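Local coordinates for 2-hydroxyisobutyryl-CoA mutase large subunit (Aquincola tertiaricarbonis, PDB 4R3U), which catalyses, together with its small cobalamin-binding subunit, the interconversion of 2-hydroxyisobutyryl-CoA and (S)-3-hydroxybutyryl-CoA, at the interface of chains A and B. Sequence-based numbering; all coordinates share one arbitrary frame. Chains: chain A/B, 2-hydroxyisobutyryl-CoA mutase large subunit.

Contact 1: the interface of chains A and B. Residues chain A 353, 356, 478, 483, 485; chain B 120, 394, 398.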
loop_
_atom_site.group_PDB
_atom_site.type_symbol
_atom_site.label_atom_id
_atom_site.label_comp_id
_atom_site.label_asym_id
_atom_site.label_seq_id
_atom_site.Cartn_x
_atom_site.Cartn_y
_atom_site.Cartn_z
ATOM N N GLN A 353 -13.755 9.860 -3.600
ATOM C CA GLN A 353 -12.640 9.644 -2.671
ATOM C C GLN A 353 -11.365 9.201 -3.394
ATOM O O GLN A 353 -10.634 8.324 -2.898
ATOM C CB GLN A 353 -13.050 8.628 -1.586
ATOM C CG GLN A 353 -14.268 9.046 -0.780
ATOM C CD GLN A 353 -14.462 8.130 0.386
ATOM O OE1 GLN A 353 -15.531 7.530 0.555
ATOM N NE2 GLN A 353 -13.447 8.077 1.248
ATOM N N VAL A 356 -7.786 7.739 -2.193
ATOM C CA VAL A 356 -7.810 6.373 -1.672
ATOM C C VAL A 356 -7.215 5.376 -2.708
ATOM O O VAL A 356 -6.688 4.335 -2.324
ATOM C CB VAL A 356 -9.256 6.070 -1.190
ATOM C CG1 VAL A 356 -9.979 5.058 -2.060
ATOM C CG2 VAL A 356 -9.266 5.673 0.247
ATOM N N ILE A 478 -15.069 0.599 -1.919
ATOM C CA ILE A 478 -14.959 1.725 -0.995
ATOM C C ILE A 478 -15.163 3.053 -1.776
ATOM O O ILE A 478 -14.555 3.258 -2.838
ATOM C CB ILE A 478 -13.623 1.687 -0.159
ATOM C CG1 ILE A 478 -13.309 0.308 0.509
ATOM C CG2 ILE A 478 -13.524 2.818 0.836
ATOM C CD1 ILE A 478 -14.360 -0.329 1.462
ATOM N N PHE A 483 -18.858 3.083 2.734
ATOM C CA PHE A 483 -18.328 4.322 3.307
ATOM C C PHE A 483 -18.527 5.487 2.349
ATOM O O PHE A 483 -17.634 6.323 2.189
ATOM C CB PHE A 483 -16.860 4.147 3.783
ATOM C CG PHE A 483 -16.652 3.008 4.758
ATOM C CD1 PHE A 483 -16.947 3.158 6.102
ATOM C CD2 PHE A 483 -16.200 1.769 4.318
ATOM C CE1 PHE A 483 -16.853 2.075 6.978
ATOM C CE2 PHE A 483 -16.110 0.680 5.199
ATOM C CZ PHE A 483 -16.436 0.840 6.520
ATOM N N GLU A 485 -19.698 8.916 0.836
ATOM C CA GLU A 485 -19.663 10.272 1.376
ATOM C C GLU A 485 -20.327 11.244 0.436
ATOM O O GLU A 485 -20.215 11.067 -0.766
ATOM C CB GLU A 485 -18.199 10.724 1.528
ATOM C CG GLU A 485 -17.463 10.119 2.711
ATOM C CD GLU A 485 -15.966 10.387 2.750
ATOM O OE1 GLU A 485 -15.516 11.455 2.275
ATOM O OE2 GLU A 485 -15.238 9.507 3.254
ATOM N N GLN B 120 -16.757 7.447 10.486
ATOM C CA GLN B 120 -15.845 7.055 9.405
ATOM C C GLN B 120 -15.523 5.554 9.350
ATOM O O GLN B 120 -14.874 5.108 8.405
ATOM C CB GLN B 120 -14.566 7.903 9.385
ATOM C CG GLN B 120 -14.775 9.401 9.114
ATOM C CD GLN B 120 -15.827 9.780 8.091
ATOM O OE1 GLN B 120 -15.975 9.200 7.024
ATOM N NE2 GLN B 120 -16.573 10.779 8.400
ATOM N N LYS B 394 -9.301 9.833 8.480
ATOM C CA LYS B 394 -10.250 9.268 7.503
ATOM C C LYS B 394 -9.475 8.413 6.487
ATOM O O LYS B 394 -9.851 7.267 6.254
ATOM C CB LYS B 394 -10.995 10.393 6.806
ATOM C CG LYS B 394 -12.421 10.033 6.394
ATOM C CD LYS B 394 -12.930 10.764 5.147
ATOM C CE LYS B 394 -12.753 12.252 5.066
ATOM N NZ LYS B 394 -13.315 12.792 3.799
ATOM N N ARG B 398 -9.668 4.426 5.641
ATOM C CA ARG B 398 -9.924 3.935 4.284
ATOM C C ARG B 398 -8.881 2.900 3.871
ATOM O O ARG B 398 -9.214 1.923 3.185
ATOM C CB ARG B 398 -10.015 5.088 3.262
ATOM C CG ARG B 398 -11.181 6.059 3.451
ATOM C CD ARG B 398 -12.561 5.466 3.229
ATOM N NE ARG B 398 -13.595 6.427 3.602
ATOM C CZ ARG B 398 -14.237 6.438 4.772
ATOM N NH1 ARG B 398 -13.968 5.526 5.696
ATOM N NH2 ARG B 398 -15.154 7.361 5.022
#

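Contact 2: the interface of chains A and B. Residues chain A 30, 34-35, 38, 59; chain B 77-78, 88-89.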
loop_
_atom_site.group_PDB
_atom_site.type_symbol
_atom_site.label_atom_id
_atom_site.label_comp_id
_atom_site.label_asym_id
_atom_site.label_seq_id
_atom_site.Cartn_x
_atom_site.Cartn_y
_atom_site.Cartn_z
ATOM N N TRP A 30 -9.278 -30.204 14.518
ATOM C CA TRP A 30 -9.334 -28.739 14.665
ATOM C C TRP A 30 -10.639 -28.155 14.080
ATOM O O TRP A 30 -11.193 -27.218 14.656
ATOM C CB TRP A 30 -8.084 -28.140 13.984
ATOM C CG TRP A 30 -8.044 -26.651 13.782
ATOM C CD1 TRP A 30 -7.663 -25.710 14.695
ATOM C CD2 TRP A 30 -8.230 -25.954 12.542
ATOM N NE1 TRP A 30 -7.650 -24.462 14.113
ATOM C CE2 TRP A 30 -7.989 -24.582 12.791
ATOM C CE3 TRP A 30 -8.568 -26.358 11.238
ATOM C CZ2 TRP A 30 -8.100 -23.607 11.793
ATOM C CZ3 TRP A 30 -8.674 -25.391 10.248
ATOM C CH2 TRP A 30 -8.442 -24.033 10.529
ATOM N N GLU A 34 -11.736 -26.594 17.942
ATOM C CA GLU A 34 -11.531 -25.148 17.954
ATOM C C GLU A 34 -12.417 -24.372 17.006
ATOM O O GLU A 34 -12.982 -23.345 17.406
ATOM C CB GLU A 34 -10.047 -24.784 17.743
ATOM C CG GLU A 34 -9.138 -25.074 18.936
ATOM C CD GLU A 34 -8.652 -26.506 19.063
ATOM O OE1 GLU A 34 -8.817 -27.278 18.091
ATOM O OE2 GLU A 34 -8.143 -26.865 20.151
ATOM N N VAL A 35 -12.532 -24.851 15.750
ATOM C CA VAL A 35 -13.334 -24.201 14.710
ATOM C C VAL A 35 -14.828 -24.288 15.036
ATOM O O VAL A 35 -15.508 -23.264 14.968
ATOM C CB VAL A 35 -12.977 -24.684 13.275
ATOM C CG1 VAL A 35 -13.858 -24.030 12.219
ATOM C CG2 VAL A 35 -11.507 -24.434 12.965
ATOM N N PHE A 38 -15.811 -21.846 18.053
ATOM C CA PHE A 38 -15.735 -20.465 17.607
ATOM C C PHE A 38 -16.892 -20.094 16.664
ATOM O O PHE A 38 -17.498 -19.032 16.827
ATOM C CB PHE A 38 -14.358 -20.194 16.946
ATOM C CG PHE A 38 -13.357 -19.610 17.920
ATOM C CD1 PHE A 38 -12.822 -20.388 18.948
ATOM C CD2 PHE A 38 -12.985 -18.272 17.841
ATOM C CE1 PHE A 38 -11.923 -19.835 19.871
ATOM C CE2 PHE A 38 -12.108 -17.716 18.775
ATOM C CZ PHE A 38 -11.590 -18.499 19.794
ATOM N N ARG A 59 -10.255 -22.059 4.589
ATOM C CA ARG A 59 -10.048 -21.268 5.797
ATOM C C ARG A 59 -8.550 -21.057 6.014
ATOM O O ARG A 59 -8.122 -19.939 6.309
ATOM C CB ARG A 59 -10.695 -21.967 7.009
ATOM C CG ARG A 59 -10.441 -21.299 8.367
ATOM C CD ARG A 59 -11.210 -21.963 9.503
ATOM N NE ARG A 59 -12.654 -21.908 9.271
ATOM C CZ ARG A 59 -13.396 -22.923 8.831
ATOM N NH1 ARG A 59 -12.852 -24.119 8.637
ATOM N NH2 ARG A 59 -14.690 -22.752 8.599
ATOM N N PRO B 77 -4.131 -22.115 13.001
ATOM C CA PRO B 77 -4.511 -20.935 13.814
ATOM C C PRO B 77 -5.460 -21.311 14.948
ATOM O O PRO B 77 -6.284 -22.211 14.774
ATOM C CB PRO B 77 -5.177 -20.001 12.803
ATOM C CG PRO B 77 -5.637 -20.910 11.683
ATOM C CD PRO B 77 -4.647 -22.014 11.613
ATOM N N GLY B 78 -5.308 -20.669 16.107
ATOM C CA GLY B 78 -6.140 -20.968 17.265
ATOM C C GLY B 78 -5.808 -22.279 17.964
ATOM O O GLY B 78 -6.573 -22.741 18.824
ATOM N N PRO B 88 -9.038 -19.579 15.632
ATOM C CA PRO B 88 -9.053 -20.513 14.488
ATOM C C PRO B 88 -9.772 -20.001 13.244
ATOM O O PRO B 88 -9.691 -20.646 12.211
ATOM C CB PRO B 88 -9.784 -21.728 15.061
ATOM C CG PRO B 88 -10.725 -21.140 16.051
ATOM C CD PRO B 88 -9.974 -20.011 16.690
ATOM N N THR B 89 -10.508 -18.892 13.358
ATOM C CA THR B 89 -11.363 -18.323 12.312
ATOM C C THR B 89 -10.910 -16.957 11.838
ATOM O O THR B 89 -11.258 -16.540 10.714
ATOM C CB THR B 89 -12.823 -18.367 12.779
ATOM O OG1 THR B 89 -13.674 -17.777 11.836
ATOM C CG2 THR B 89 -13.014 -17.795 14.146
#

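Contact 1: the interface of chains A and B
The guanidinium nitrogen NH2 of B:Arg398 is shared by two acceptors, A:Glu485 across the interface and B:Gln120 in its own chain. It gives a fairly straight hydrogen bond (161° at H), also a salt bridge, to carboxylate OE2 of A:Glu485 at 2.8 Å, at the anti lone pair and nearly in the guanidinium plane. A second bond, from NH2 to amide OE1 of B:Gln120 at 2.8 Å, is strongly bent and tilted from that plane. In the plane, NH1 of B:Arg398 meets backbone O of B:Gln120 at 2.9 Å. This end-on grip probably limits the guanidinium's rotation. A bend at chi2 (-66°) helps carry the group to both partners. Arginine suits the place, offering N-H donors in several directions while its CD packs on A:Ile478 CG2 at 3.7 Å.

B:Lys394 NZ takes OE1 of A:Glu485 at 3.0 Å, from above the carboxylate plane. Glutamate thus offers an oxygen to each basic residue, which probably favours its ionised form. The CB of A:Phe483 lies over the centre of one guanidinium face, 3.6 Å from B:Arg398 CZ; its ring, tilted 27°, is offset toward NH1. A:Gln353 NE2 is modelled at the guanidinium edge facing NE; both are donors, so the amide is probably flipped.

With a methionine in place of B:Arg398, A:Glu485 would probably lose a charge partner and B:Gln120 be freer to turn.

B:Lys394 and B:Arg398 lie one turn apart on helix 390-405, whose flank receives chain A loops beside 3-10 helix 354-356.

Contact 2: the interface of chains A and B
A:Trp30 and B:Pro77 supply the polar link: the indole NE1 donates to the backbone O of B:Pro77 at 2.7 Å. The donor lies almost in line with the carbonyl, although the oxygen sits somewhat off the indole plane. Tryptophan suits the place because it combines one N-H with a broad apolar surface. With CG anti to the backbone N (chi1 169°), its ring reaches the partner from near the C-terminal end of helix 17-32, and its CZ2 also packs on B:Pro77 CG at 3.7 Å. Within chain A, A:Val35 CG2 lies over the middle of the indole face and props it in position.

Ring packing centres on B:Pro88. Its CD sits over the centre of the A:Phe38 ring, 3.4 Å from the centroid, in a CH-pi contact. The two side chains cross at about a right angle. A proline fits here, being compact and rigid and presenting its C-H groups to an aromatic face.

Smaller apolar contacts complete the fit. A:Val35 CG2 meets B:Pro88 CB at 3.8 Å, so the same methyl that supports the indole also touches the partner. With OG1 anti to the backbone N (chi1 177°), the methyl CG2 of B:Thr89 is turned to the A:Phe38 ring, meeting CD2 at 3.7 Å. The aliphatic CG of A:Glu34 passes near the backbone O of B:Gly78, whose positive phi (74°) suits a residue without a side chain.

B:Pro88 and B:Thr89 belong to the segment that binds (3S)-3-hydroxybutanoyl-CoA, so the N-terminal helices of one large subunit pack against part of the other's substrate site and may help hold it in shape.

The C-alpha centres of contact 1 and contact 2 lie about 31 Å apart, and the two share no residue or helix. Contact 1 is ruled by charge and joins helix 390-405 of chain B to loop residues of chain A; contact 2 is largely apolar and draws on the N-terminal helices 17-32 and 34-41 of chain A, which extend over the partner. Because the interface is two-fold symmetric, each has a twin with the chains exchanged. Such widely spaced patches are likely to help set the relative orientation of the two large subunits, which with two small cobalamin-binding subunits make up the heterotetrameric mutase.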